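Local coordinates for glutamate--tRNA ligase (Methanothermobacter thermautotrophicus, PDB 3AII), which probably activates glutamate with ATP as Glu-AMP and transfers it to tRNA, as a non-discriminating class I glutamyl-tRNA synthetase, at residues V97-A102 against I118-Y123; E173-Y178 against M274-A279; A259-T264 against R269-M274; D281-G286 against L310-P315. All coordinates share one frame; numbering follows the deposited sequence.

All four contacts lie in the class I catalytic domain. Contacts 1 and 2 are buried: the first packs strand 98-101 against helix 111-126, the second crosses helices 172-184 and 274-284. Contact 3 is partly buried and contact 4 lies at the surface. Helix 274-284 serves both contact 2 and contact 4, whose centres are about 11 Å apart, and it follows directly on strand 270-272 of contact 3. Chemistry changes with place: carbon packing dominates contact 2, contacts 1 and 3 rely on water bridges, and contact 4 adds one at the rim of an aromatic stack. Polar side chains tie them together: Arg100 pairs with Asp282, and Tyr176 probably hydrogen-bonds to the carbonyl of Val270.

Contact 1. Residues V97-A102 against I118-Y123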
loop_
_atom_site.group_PDB
_atom_site.type_symbol
_atom_site.label_atom_id
_atom_site.label_comp_id
_atom_site.label_asym_id
_atom_site.label_seq_id
_atom_site.Cartn_x
_atom_site.Cartn_y
_atom_site.Cartn_z
ATOM N N VAL A 97 24.152 -12.578 2.552
ATOM C CA VAL A 97 22.731 -12.761 2.274
ATOM C C VAL A 97 22.293 -11.711 1.249
ATOM O O VAL A 97 22.622 -10.535 1.399
ATOM C CB VAL A 97 21.896 -12.613 3.569
ATOM C CG1 VAL A 97 20.413 -12.476 3.265
ATOM C CG2 VAL A 97 22.164 -13.793 4.513
ATOM N N VAL A 98 21.563 -12.144 0.217
ATOM C CA VAL A 98 21.051 -11.230 -0.818
ATOM C C VAL A 98 19.572 -11.509 -1.049
ATOM O O VAL A 98 19.197 -12.638 -1.398
ATOM C CB VAL A 98 21.809 -11.419 -2.142
ATOM C CG1 VAL A 98 21.308 -10.408 -3.203
ATOM C CG2 VAL A 98 23.307 -11.290 -1.922
ATOM N N LEU A 99 18.746 -10.490 -0.842
ATOM C CA LEU A 99 17.302 -10.608 -0.974
ATOM C C LEU A 99 16.834 -9.646 -2.048
ATOM O O LEU A 99 17.593 -8.775 -2.476
ATOM C CB LEU A 99 16.643 -10.279 0.361
ATOM C CG LEU A 99 17.130 -11.161 1.518
ATOM C CD1 LEU A 99 17.637 -10.294 2.668
ATOM C CD2 LEU A 99 16.020 -12.084 1.979
ATOM N N ARG A 100 15.603 -9.801 -2.512
ATOM C CA ARG A 100 15.082 -8.840 -3.477
ATOM C C ARG A 100 13.634 -8.494 -3.176
ATOM O O ARG A 100 12.917 -9.247 -2.487
ATOM C CB ARG A 100 15.239 -9.356 -4.920
ATOM C CG ARG A 100 14.095 -10.263 -5.423
ATOM C CD ARG A 100 13.969 -11.574 -4.687
ATOM N NE ARG A 100 13.576 -12.651 -5.611
ATOM C CZ ARG A 100 12.328 -13.080 -5.783
ATOM N NH1 ARG A 100 11.315 -12.549 -5.098
ATOM N NH2 ARG A 100 12.091 -14.056 -6.655
ATOM N N PHE A 101 13.217 -7.322 -3.651
ATOM C CA PHE A 101 11.816 -6.914 -3.612
ATOM C C PHE A 101 11.493 -6.679 -5.075
ATOM O O PHE A 101 12.186 -5.904 -5.733
ATOM C CB PHE A 101 11.623 -5.614 -2.818
ATOM C CG PHE A 101 10.250 -5.017 -2.966
ATOM C CD1 PHE A 101 9.119 -5.761 -2.650
ATOM C CD2 PHE A 101 10.085 -3.728 -3.436
ATOM C CE1 PHE A 101 7.843 -5.219 -2.803
ATOM C CE2 PHE A 101 8.826 -3.174 -3.600
ATOM C CZ PHE A 101 7.699 -3.921 -3.290
ATOM N N ALA A 102 10.480 -7.365 -5.593
ATOM C CA ALA A 102 10.299 -7.431 -7.055
ATOM C C ALA A 102 8.871 -7.127 -7.496
ATOM O O ALA A 102 8.134 -8.036 -7.904
ATOM C CB ALA A 102 10.731 -8.806 -7.577
ATOM N N ILE A 118 9.045 -4.579 3.469
ATOM C CA ILE A 118 9.498 -4.474 4.853
ATOM C C ILE A 118 10.241 -5.733 5.308
ATOM O O ILE A 118 11.323 -5.647 5.878
ATOM C CB ILE A 118 8.318 -4.169 5.788
ATOM C CG1 ILE A 118 7.821 -2.740 5.550
ATOM C CG2 ILE A 118 8.733 -4.346 7.254
ATOM C CD1 ILE A 118 6.402 -2.521 5.952
ATOM N N LEU A 119 9.670 -6.904 5.045
ATOM C CA LEU A 119 10.292 -8.136 5.509
ATOM C C LEU A 119 11.665 -8.330 4.871
ATOM O O LEU A 119 12.639 -8.656 5.545
ATOM C CB LEU A 119 9.383 -9.343 5.244
ATOM C CG LEU A 119 8.107 -9.336 6.081
ATOM C CD1 LEU A 119 7.164 -10.452 5.652
ATOM C CD2 LEU A 119 8.460 -9.446 7.556
ATOM N N ASN A 120 11.752 -8.109 3.567
ATOM C CA ASN A 120 13.026 -8.276 2.895
ATOM C C ASN A 120 14.051 -7.265 3.360
ATOM O O ASN A 120 15.233 -7.585 3.532
ATOM C CB ASN A 120 12.838 -8.227 1.382
ATOM C CG ASN A 120 12.334 -9.533 0.839
ATOM O OD1 ASN A 120 13.095 -10.489 0.696
ATOM N ND2 ASN A 120 11.043 -9.599 0.549
ATOM N N HIS A 121 13.594 -6.042 3.589
ATOM C CA HIS A 121 14.468 -5.012 4.128
ATOM C C HIS A 121 14.935 -5.367 5.546
ATOM O O HIS A 121 16.119 -5.280 5.851
ATOM C CB HIS A 121 13.773 -3.661 4.092
ATOM C CG HIS A 121 14.521 -2.578 4.800
ATOM N ND1 HIS A 121 15.795 -2.194 4.441
ATOM C CD2 HIS A 121 14.171 -1.794 5.847
ATOM C CE1 HIS A 121 16.199 -1.218 5.237
ATOM N NE2 HIS A 121 15.231 -0.958 6.100
ATOM N N GLU A 122 14.005 -5.800 6.395
ATOM C CA GLU A 122 14.362 -6.233 7.750
ATOM C C GLU A 122 15.355 -7.400 7.794
ATOM O O GLU A 122 16.239 -7.425 8.646
ATOM C CB GLU A 122 13.110 -6.577 8.571
ATOM C CG GLU A 122 12.189 -5.397 8.872
ATOM C CD GLU A 122 12.771 -4.424 9.892
ATOM O OE1 GLU A 122 13.638 -4.821 10.701
ATOM O OE2 GLU A 122 12.355 -3.249 9.884
ATOM N N TYR A 123 15.222 -8.372 6.892
ATOM C CA TYR A 123 16.192 -9.462 6.857
ATOM C C TYR A 123 17.551 -9.009 6.344
ATOM O O TYR A 123 18.580 -9.491 6.801
ATOM C CB TYR A 123 15.680 -10.660 6.057
ATOM C CG TYR A 123 14.838 -11.588 6.891
ATOM C CD1 TYR A 123 13.464 -11.648 6.726
ATOM C CD2 TYR A 123 15.420 -12.384 7.871
ATOM C CE1 TYR A 123 12.687 -12.491 7.506
ATOM C CE2 TYR A 123 14.654 -13.225 8.653
ATOM C CZ TYR A 123 13.293 -13.277 8.464
ATOM O OH TYR A 123 12.535 -14.118 9.244
HETATM O O HOH W 1 13.844 -12.055 -1.323
#
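Asn120 is where helix 111-126, followed along 118-123, first meets strand 98-101, touching both Leu99 and Arg100. The two short axes run nearly antiparallel (159°), 8.1 Å apart. Asn120 CG lies 3.4 Å from Arg100 O, yet ND2 is spent on the carbonyls of Ala116 and Leu291. Asn120 OD1 lies 2.7 Å from a water that can donate to it and accepts a hydrogen bond from Arg100 N at 3.1 Å. Three residues on, Tyr123 CB packs 3.9 Å from Leu99 CD1, while its ring leads away so that OH reaches Arg88 O. Leu99 CG stands beside its backbone N (chi1 -57°), which turns both methyls to the helix, CD2 3.6 Å from Asn120 OD1 and CD1 between Asn120 O and Tyr123. An alanine at Leu99 is likely to open a gap between Tyr123 CB and the Asn120 amide. In this beta-alpha-beta unit of the nucleotide-binding fold, the helix meets strand 98-101 by methyl packing and a water bridge that gives the buried N-H of Arg100 an acceptor.

Contact 2. Residues E173-Y178 against M274-A279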
loop_
_atom_site.group_PDB
_atom_site.type_symbol
_atom_site.label_atom_id
_atom_site.label_comp_id
_atom_site.label_asym_id
_atom_site.label_seq_id
_atom_site.Cartn_x
_atom_site.Cartn_y
_atom_site.Cartn_z
ATOM N N GLU A 173 17.997 -9.140 -23.847
ATOM C CA GLU A 173 19.027 -9.956 -24.482
ATOM C C GLU A 173 19.582 -11.003 -23.529
ATOM O O GLU A 173 20.066 -12.051 -23.952
ATOM C CB GLU A 173 20.146 -9.086 -25.065
ATOM C CG GLU A 173 19.640 -8.132 -26.131
ATOM C CD GLU A 173 19.204 -8.859 -27.396
ATOM O OE1 GLU A 173 19.643 -10.018 -27.606
ATOM O OE2 GLU A 173 18.427 -8.265 -28.179
ATOM N N THR A 174 19.498 -10.709 -22.234
ATOM C CA THR A 174 19.922 -11.676 -21.235
ATOM C C THR A 174 18.959 -12.864 -21.235
ATOM O O THR A 174 19.380 -14.030 -21.225
ATOM C CB THR A 174 19.985 -11.025 -19.841
ATOM O OG1 THR A 174 21.009 -10.014 -19.841
ATOM C CG2 THR A 174 20.287 -12.054 -18.768
ATOM N N TYR A 175 17.658 -12.574 -21.247
ATOM C CA TYR A 175 16.686 -13.667 -21.291
ATOM C C TYR A 175 16.827 -14.468 -22.577
ATOM O O TYR A 175 16.619 -15.673 -22.573
ATOM C CB TYR A 175 15.252 -13.153 -21.121
ATOM C CG TYR A 175 15.093 -12.270 -19.913
ATOM C CD1 TYR A 175 15.497 -12.712 -18.650
ATOM C CD2 TYR A 175 14.517 -11.019 -20.018
ATOM C CE1 TYR A 175 15.357 -11.904 -17.543
ATOM C CE2 TYR A 175 14.372 -10.205 -18.921
ATOM C CZ TYR A 175 14.799 -10.653 -17.690
ATOM O OH TYR A 175 14.664 -9.833 -16.600
ATOM N N TYR A 176 17.144 -13.797 -23.681
ATOM C CA TYR A 176 17.330 -14.510 -24.954
ATOM C C TYR A 176 18.576 -15.391 -24.904
ATOM O O TYR A 176 18.556 -16.533 -25.354
ATOM C CB TYR A 176 17.434 -13.511 -26.114
ATOM C CG TYR A 176 16.211 -12.637 -26.331
ATOM C CD1 TYR A 176 14.955 -13.003 -25.850
ATOM C CD2 TYR A 176 16.318 -11.446 -27.036
ATOM C CE1 TYR A 176 13.854 -12.189 -26.046
ATOM C CE2 TYR A 176 15.228 -10.622 -27.236
ATOM C CZ TYR A 176 13.991 -11.001 -26.752
ATOM O OH TYR A 176 12.915 -10.176 -26.988
ATOM N N GLU A 177 19.657 -14.848 -24.349
ATOM C CA GLU A 177 20.910 -15.584 -24.173
ATOM C C GLU A 177 20.673 -16.862 -23.382
ATOM O O GLU A 177 21.131 -17.962 -23.768
ATOM C CB GLU A 177 21.934 -14.710 -23.435
ATOM C CG GLU A 177 23.274 -15.396 -23.190
ATOM C CD GLU A 177 24.164 -14.606 -22.239
ATOM O OE1 GLU A 177 23.905 -13.396 -22.047
ATOM O OE2 GLU A 177 25.116 -15.194 -21.678
ATOM N N TYR A 178 19.956 -16.735 -22.273
ATOM C CA TYR A 178 19.724 -17.899 -21.433
ATOM C C TYR A 178 18.656 -18.837 -21.978
ATOM O O TYR A 178 18.640 -19.997 -21.626
ATOM C CB TYR A 178 19.529 -17.518 -19.953
ATOM C CG TYR A 178 20.874 -17.178 -19.371
ATOM C CD1 TYR A 178 21.711 -18.179 -18.905
ATOM C CD2 TYR A 178 21.352 -15.876 -19.392
ATOM C CE1 TYR A 178 22.974 -17.887 -18.425
ATOM C CE2 TYR A 178 22.632 -15.578 -18.920
ATOM C CZ TYR A 178 23.425 -16.600 -18.438
ATOM O OH TYR A 178 24.687 -16.324 -17.959
ATOM N N MET A 274 7.055 -14.912 -16.253
ATOM C CA MET A 274 7.572 -14.598 -14.929
ATOM C C MET A 274 8.508 -15.673 -14.351
ATOM O O MET A 274 9.593 -15.359 -13.849
ATOM C CB MET A 274 6.407 -14.302 -13.974
ATOM C CG MET A 274 6.755 -13.317 -12.876
ATOM S SD MET A 274 6.412 -14.019 -11.264
ATOM C CE MET A 274 7.102 -15.637 -11.537
ATOM N N ASN A 275 8.107 -16.936 -14.409
ATOM C CA ASN A 275 8.931 -17.963 -13.789
ATOM C C ASN A 275 10.311 -18.131 -14.418
ATOM O O ASN A 275 11.250 -18.546 -13.745
ATOM C CB ASN A 275 8.181 -19.296 -13.706
ATOM C CG ASN A 275 7.141 -19.285 -12.606
ATOM O OD1 ASN A 275 5.948 -19.506 -12.840
ATOM N ND2 ASN A 275 7.586 -18.994 -11.398
ATOM N N PHE A 276 10.432 -17.809 -15.706
ATOM C CA PHE A 276 11.721 -17.847 -16.374
ATOM C C PHE A 276 12.571 -16.635 -15.990
ATOM O O PHE A 276 13.727 -16.778 -15.582
ATOM C CB PHE A 276 11.570 -17.911 -17.909
ATOM C CG PHE A 276 12.905 -17.980 -18.646
ATOM C CD1 PHE A 276 13.671 -19.136 -18.635
ATOM C CD2 PHE A 276 13.392 -16.867 -19.321
ATOM C CE1 PHE A 276 14.903 -19.180 -19.300
ATOM C CE2 PHE A 276 14.615 -16.885 -19.963
ATOM C CZ PHE A 276 15.370 -18.063 -19.983
ATOM N N SER A 277 12.027 -15.435 -16.163
ATOM C CA SER A 277 12.818 -14.239 -15.885
ATOM C C SER A 277 13.202 -14.143 -14.411
ATOM O O SER A 277 14.309 -13.713 -14.100
ATOM C CB SER A 277 12.087 -12.973 -16.327
ATOM O OG SER A 277 10.857 -12.840 -15.620
ATOM N N VAL A 278 12.314 -14.586 -13.522
ATOM C CA VAL A 278 12.602 -14.543 -12.079
ATOM C C VAL A 278 13.785 -15.468 -11.747
ATOM O O VAL A 278 14.732 -15.076 -11.053
ATOM C CB VAL A 278 11.355 -14.899 -11.236
ATOM C CG1 VAL A 278 11.731 -15.205 -9.791
ATOM C CG2 VAL A 278 10.348 -13.771 -11.291
ATOM N N ALA A 279 13.739 -16.697 -12.245
ATOM C CA ALA A 279 14.816 -17.652 -11.987
ATOM C C ALA A 279 16.139 -17.170 -12.550
ATOM O O ALA A 279 17.166 -17.223 -11.877
ATOM C CB ALA A 279 14.469 -19.022 -12.571
#
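Two helices of the catalytic domain cross almost at right angles here, 172-184 through Tyr175 and Tyr178 and 274-284 through Phe276 and Ser277. Their short axes pass 10.6 Å apart at 96°. Ser277 CB sits over one face of the Tyr175 ring, 4.1 Å from its centroid and 28° off the normal, which meets the geometry of a CH-pi contact. Its closest ring atom is Tyr175 CE1, 3.6 Å from Ser277 CB. Phe276 works differently, presenting its ring edge: CE2 lies 3.5 Å from Tyr175 O, and CZ is 3.9 Å from Tyr178 C. With CG anti to the backbone N (chi1 -179°), the phenyl ring reaches across to the neighbouring helix's backbone. Further out, Met254 of strand 252-256 touches both Tyr175 and Phe276. Within these segments the helices meet by aromatic and CH-pi packing; Ser277 OG turns back weakly to Met274 O of its own helix, while one turn further along Asp281 OD2 takes the hydroxyl of Tyr175, a polar tie between the same two helices.

Contact 3. Residues A259-T264 against R269-M274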
loop_
_atom_site.group_PDB
_atom_site.type_symbol
_atom_site.label_atom_id
_atom_site.label_comp_id
_atom_site.label_asym_id
_atom_site.label_seq_id
_atom_site.Cartn_x
_atom_site.Cartn_y
_atom_site.Cartn_z
ATOM N N ALA A 259 2.874 -5.707 -28.989
ATOM C CA ALA A 259 2.343 -4.548 -28.288
ATOM C C ALA A 259 3.471 -3.582 -27.972
ATOM O O ALA A 259 4.598 -3.996 -27.737
ATOM C CB ALA A 259 1.636 -4.977 -26.998
ATOM N N GLU A 260 3.161 -2.293 -27.967
ATOM C CA GLU A 260 4.135 -1.286 -27.589
ATOM C C GLU A 260 4.382 -1.331 -26.087
ATOM O O GLU A 260 3.449 -1.252 -25.289
ATOM C CB GLU A 260 3.635 0.099 -27.988
ATOM C CG GLU A 260 4.461 1.245 -27.432
ATOM C CD GLU A 260 3.843 2.597 -27.723
ATOM O OE1 GLU A 260 3.121 2.713 -28.735
ATOM O OE2 GLU A 260 4.078 3.540 -26.939
ATOM N N HIS A 261 5.647 -1.467 -25.709
ATOM C CA HIS A 261 6.050 -1.366 -24.315
ATOM C C HIS A 261 6.356 0.100 -24.041
ATOM O O HIS A 261 6.969 0.761 -24.874
ATOM C CB HIS A 261 7.308 -2.209 -24.088
ATOM C CG HIS A 261 7.637 -2.447 -22.644
ATOM N ND1 HIS A 261 8.198 -1.481 -21.839
ATOM C CD2 HIS A 261 7.512 -3.555 -21.874
ATOM C CE1 HIS A 261 8.384 -1.974 -20.628
ATOM N NE2 HIS A 261 7.985 -3.235 -20.623
ATOM N N PRO A 262 5.950 0.607 -22.875
ATOM C CA PRO A 262 6.143 2.038 -22.611
ATOM C C PRO A 262 7.604 2.457 -22.476
ATOM O O PRO A 262 7.922 3.617 -22.740
ATOM C CB PRO A 262 5.376 2.260 -21.302
ATOM C CG PRO A 262 4.352 1.186 -21.291
ATOM C CD PRO A 262 5.038 -0.005 -21.898
ATOM N N ARG A 263 8.477 1.540 -22.073
ATOM C CA ARG A 263 9.917 1.817 -22.054
ATOM C C ARG A 263 10.625 1.521 -23.366
ATOM O O ARG A 263 11.341 2.366 -23.904
ATOM C CB ARG A 263 10.619 1.030 -20.940
ATOM C CG ARG A 263 10.632 1.722 -19.604
ATOM C CD ARG A 263 11.452 0.958 -18.570
ATOM N NE ARG A 263 12.801 1.499 -18.392
ATOM C CZ ARG A 263 13.919 0.924 -18.825
ATOM N NH1 ARG A 263 13.890 -0.235 -19.477
ATOM N NH2 ARG A 263 15.087 1.513 -18.586
ATOM N N THR A 264 10.449 0.307 -23.867
ATOM C CA THR A 264 11.224 -0.174 -25.000
ATOM C C THR A 264 10.478 -0.071 -26.331
ATOM O O THR A 264 10.987 -0.490 -27.363
ATOM C CB THR A 264 11.663 -1.631 -24.784
ATOM O OG1 THR A 264 10.502 -2.455 -24.622
ATOM C CG2 THR A 264 12.527 -1.744 -23.533
ATOM N N ARG A 269 9.288 -8.256 -29.435
ATOM C CA ARG A 269 8.003 -8.942 -29.456
ATOM C C ARG A 269 8.083 -10.278 -28.735
ATOM O O ARG A 269 7.072 -10.925 -28.515
ATOM C CB ARG A 269 7.522 -9.160 -30.889
ATOM C CG ARG A 269 8.285 -10.233 -31.631
ATOM C CD ARG A 269 7.643 -10.523 -32.983
ATOM N NE ARG A 269 7.691 -9.360 -33.868
ATOM C CZ ARG A 269 7.175 -9.341 -35.091
ATOM N NH1 ARG A 269 6.565 -10.420 -35.566
ATOM N NH2 ARG A 269 7.262 -8.247 -35.837
ATOM N N VAL A 270 9.285 -10.709 -28.367
ATOM C CA VAL A 270 9.394 -11.990 -27.672
ATOM C C VAL A 270 9.692 -11.695 -26.205
ATOM O O VAL A 270 10.713 -11.070 -25.894
ATOM C CB VAL A 270 10.496 -12.889 -28.273
ATOM C CG1 VAL A 270 10.533 -14.219 -27.533
ATOM C CG2 VAL A 270 10.250 -13.137 -29.771
ATOM N N TYR A 271 8.792 -12.127 -25.317
ATOM C CA TYR A 271 8.855 -11.750 -23.897
ATOM C C TYR A 271 8.917 -12.966 -22.983
ATOM O O TYR A 271 8.267 -13.983 -23.246
ATOM C CB TYR A 271 7.614 -10.938 -23.518
ATOM C CG TYR A 271 7.681 -9.510 -23.988
ATOM C CD1 TYR A 271 7.244 -9.150 -25.258
ATOM C CD2 TYR A 271 8.212 -8.530 -23.166
ATOM C CE1 TYR A 271 7.313 -7.825 -25.676
ATOM C CE2 TYR A 271 8.284 -7.228 -23.574
ATOM C CZ TYR A 271 7.843 -6.883 -24.828
ATOM O OH TYR A 271 7.924 -5.563 -25.199
ATOM N N PRO A 272 9.682 -12.865 -21.887
ATOM C CA PRO A 272 9.743 -13.972 -20.933
ATOM C C PRO A 272 8.510 -14.002 -20.047
ATOM O O PRO A 272 7.900 -12.958 -19.735
ATOM C CB PRO A 272 10.979 -13.634 -20.088
ATOM C CG PRO A 272 10.996 -12.142 -20.082
ATOM C CD PRO A 272 10.587 -11.767 -21.509
ATOM N N MET A 273 8.136 -15.213 -19.653
ATOM C CA MET A 273 7.153 -15.403 -18.601
ATOM C C MET A 273 7.843 -15.298 -17.256
ATOM O O MET A 273 9.061 -15.541 -17.140
ATOM C CB MET A 273 6.466 -16.760 -18.736
ATOM C CG MET A 273 5.704 -16.922 -20.032
ATOM S SD MET A 273 4.393 -15.700 -20.163
ATOM C CE MET A 273 3.185 -16.351 -19.014
ATOM N N MET A 274 7.055 -14.912 -16.253
ATOM C CA MET A 274 7.572 -14.598 -14.929
ATOM C C MET A 274 8.508 -15.673 -14.351
ATOM O O MET A 274 9.593 -15.359 -13.849
ATOM C CB MET A 274 6.407 -14.302 -13.974
ATOM C CG MET A 274 6.755 -13.317 -12.876
ATOM S SD MET A 274 6.412 -14.019 -11.264
ATOM C CE MET A 274 7.102 -15.637 -11.537
HETATM O O HOH W 2 9.519 -3.532 -26.942
HETATM O O HOH W 3 10.434 -4.766 -23.324
#
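The phenol oxygen of Tyr271 carries the contact, lying 3.6 Å from His261 CB and reaching from strand 270-272 to the loop 259-264. Tyr271 and His261 cross at a slant, with Tyr271 CE2 and His261 CD2 4.1 Å apart, so this is no ring stack. Thr264 OG1 is too far for a direct bond with Tyr271 OH; two waters span the interval. One lies 2.7 Å from Thr264 OG1 and 3.1 Å from Tyr271 OH, the other 2.7 Å from Thr264 OG1 and 3.2 Å from Tyr271 OH. The second water also rests above one face of the His261 ring, offset toward its rim.

What fixes the imidazole lies one shell out. Arg263 N donates to His261 ND1 at 3.0 Å, with an angle of 151° and only 11° out of the ring plane, while His261 NE2 bonds to Asp137 O. Tyr271 is set by strand 270-272, whose backbone pairs with Arg255 of strand 252-256. A leucine in place of His261 would probably leave Arg263 N and Asp137 O without their ring partners and free the loop to shift. Because a backbone N-H meets ND1 and a carbonyl meets NE2, the histidine is consistent with a neutral ring protonated on NE2; the polar link between the loop of this beta hairpin and its returning strand runs through two waters, beside direct packing of Tyr271 OH on His261.

Contact 4. Residues D281-G286 against L310-P315; sequences DDHLLG and LGWEPP
The imidazole of His283 lies flat against the indole of Trp312, in a face-to-face stack with the five-membered ring. Their centroids are 3.4 Å apart and the planes tilt by only 8°, so the rings overlap with little offset. The closest pair is His283 CD2 and Trp312 CE2, at 3.2 Å. On the opposite indole face sits Leu310 CB, 3.7 Å above the plane of the Trp312 ring, which sandwiches the indole. The nitrogens His283 NE2 and Trp312 NE1 come within 3.3 Å, but the angle is poor for a bond, as stacked rings would require. His283 uses its edge instead: a water in the ring plane lies 3.1 Å from ND1, and donates to Glu313 O at 2.6 Å. The imidazole reaches the indole because CG stands anti to the backbone N (chi1 171°), and His283 CB lies over the six-membered ring, 3.4 Å from Trp312 CE3. Tyr307 of helix 299-310 also touches Trp312. The stack joins the last turn of helix 274-284 to the loop just after helix 299-310; both helices end at a glycine of positive phi, Gly286 and Gly311, in a Schellman motif.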
loop_
_atom_site.group_PDB
_atom_site.type_symbol
_atom_site.label_atom_id
_atom_site.label_comp_id
_atom_site.label_asym_id
_atom_site.label_seq_id
_atom_site.Cartn_x
_atom_site.Cartn_y
_atom_site.Cartn_z
ATOM N N ASP A 281 17.074 -14.101 -13.231
ATOM C CA ASP A 281 17.537 -12.908 -12.524
ATOM C C ASP A 281 17.945 -13.211 -11.090
ATOM O O ASP A 281 18.946 -12.677 -10.614
ATOM C CB ASP A 281 16.490 -11.811 -12.579
ATOM C CG ASP A 281 16.398 -11.188 -13.961
ATOM O OD1 ASP A 281 17.283 -11.470 -14.804
ATOM O OD2 ASP A 281 15.434 -10.435 -14.191
ATOM N N ASP A 282 17.206 -14.081 -10.412
ATOM C CA ASP A 282 17.614 -14.466 -9.059
ATOM C C ASP A 282 19.013 -15.076 -9.109
ATOM O O ASP A 282 19.857 -14.793 -8.257
ATOM C CB ASP A 282 16.619 -15.451 -8.426
ATOM C CG ASP A 282 15.387 -14.768 -7.858
ATOM O OD1 ASP A 282 15.381 -13.525 -7.720
ATOM O OD2 ASP A 282 14.413 -15.481 -7.535
ATOM N N HIS A 283 19.275 -15.911 -10.108
ATOM C CA HIS A 283 20.590 -16.537 -10.183
ATOM C C HIS A 283 21.662 -15.530 -10.530
ATOM O O HIS A 283 22.691 -15.457 -9.867
ATOM C CB HIS A 283 20.634 -17.661 -11.215
ATOM C CG HIS A 283 22.016 -18.179 -11.457
ATOM N ND1 HIS A 283 22.665 -19.007 -10.568
ATOM C CD2 HIS A 283 22.885 -17.958 -12.472
ATOM C CE1 HIS A 283 23.873 -19.284 -11.030
ATOM N NE2 HIS A 283 24.026 -18.670 -12.190
ATOM N N LEU A 284 21.436 -14.746 -11.580
ATOM C CA LEU A 284 22.510 -13.868 -12.052
ATOM C C LEU A 284 22.828 -12.738 -11.086
ATOM O O LEU A 284 23.984 -12.282 -11.027
ATOM C CB LEU A 284 22.217 -13.304 -13.449
ATOM C CG LEU A 284 22.194 -14.316 -14.595
ATOM C CD1 LEU A 284 21.688 -13.629 -15.872
ATOM C CD2 LEU A 284 23.576 -14.924 -14.812
ATOM N N LEU A 285 21.825 -12.291 -10.335
ATOM C CA LEU A 285 22.013 -11.201 -9.381
ATOM C C LEU A 285 22.508 -11.718 -8.047
ATOM O O LEU A 285 22.758 -10.932 -7.141
ATOM C CB LEU A 285 20.702 -10.438 -9.175
ATOM C CG LEU A 285 20.226 -9.771 -10.467
ATOM C CD1 LEU A 285 18.820 -9.216 -10.277
ATOM C CD2 LEU A 285 21.187 -8.666 -10.886
ATOM N N GLY A 286 22.629 -13.036 -7.928
ATOM C CA GLY A 286 23.096 -13.640 -6.684
ATOM C C GLY A 286 22.137 -13.672 -5.498
ATOM O O GLY A 286 22.583 -13.718 -4.347
ATOM N N LEU A 310 20.027 -25.780 -16.030
ATOM C CA LEU A 310 21.152 -24.873 -16.251
ATOM C C LEU A 310 22.351 -25.178 -15.338
ATOM O O LEU A 310 23.420 -24.569 -15.471
ATOM C CB LEU A 310 20.684 -23.424 -16.103
ATOM C CG LEU A 310 19.768 -22.949 -17.243
ATOM C CD1 LEU A 310 19.017 -21.662 -16.865
ATOM C CD2 LEU A 310 20.550 -22.765 -18.539
ATOM N N GLY A 311 22.168 -26.117 -14.419
ATOM C CA GLY A 311 23.228 -26.501 -13.497
ATOM C C GLY A 311 23.466 -25.464 -12.413
ATOM O O GLY A 311 24.602 -25.210 -12.014
ATOM N N TRP A 312 22.382 -24.863 -11.938
ATOM C CA TRP A 312 22.448 -23.803 -10.938
ATOM C C TRP A 312 21.842 -24.258 -9.621
ATOM O O TRP A 312 20.836 -24.968 -9.597
ATOM C CB TRP A 312 21.644 -22.593 -11.411
ATOM C CG TRP A 312 22.162 -21.887 -12.631
ATOM C CD1 TRP A 312 23.392 -22.008 -13.221
ATOM C CD2 TRP A 312 21.451 -20.905 -13.386
ATOM N NE1 TRP A 312 23.480 -21.161 -14.304
ATOM C CE2 TRP A 312 22.298 -20.479 -14.427
ATOM C CE3 TRP A 312 20.177 -20.341 -13.275
ATOM C CZ2 TRP A 312 21.910 -19.516 -15.351
ATOM C CZ3 TRP A 312 19.790 -19.396 -14.197
ATOM C CH2 TRP A 312 20.655 -18.993 -15.224
ATOM N N GLU A 313 22.434 -23.830 -8.516
ATOM C CA GLU A 313 21.838 -24.095 -7.215
ATOM C C GLU A 313 20.787 -23.038 -6.915
ATOM O O GLU A 313 21.076 -21.843 -6.964
ATOM C CB GLU A 313 22.908 -24.086 -6.127
ATOM C CG GLU A 313 22.391 -24.463 -4.753
ATOM C CD GLU A 313 23.497 -24.538 -3.724
ATOM O OE1 GLU A 313 24.642 -24.164 -4.058
ATOM O OE2 GLU A 313 23.221 -24.969 -2.585
ATOM N N PRO A 314 19.569 -23.474 -6.578
ATOM C CA PRO A 314 18.487 -22.522 -6.319
ATOM C C PRO A 314 18.707 -21.792 -5.001
ATOM O O PRO A 314 19.420 -22.284 -4.124
ATOM C CB PRO A 314 17.237 -23.406 -6.220
ATOM C CG PRO A 314 17.715 -24.835 -6.361
ATOM C CD PRO A 314 19.197 -24.851 -6.221
ATOM N N PRO A 315 18.092 -20.617 -4.853
ATOM C CA PRO A 315 18.124 -19.920 -3.559
ATOM C C PRO A 315 17.224 -20.611 -2.538
ATOM O O PRO A 315 16.363 -21.410 -2.910
ATOM C CB PRO A 315 17.559 -18.540 -3.902
ATOM C CG PRO A 315 16.655 -18.787 -5.077
ATOM C CD PRO A 315 17.280 -19.907 -5.861
HETATM O O HOH W 4 20.952 -19.484 -8.008
#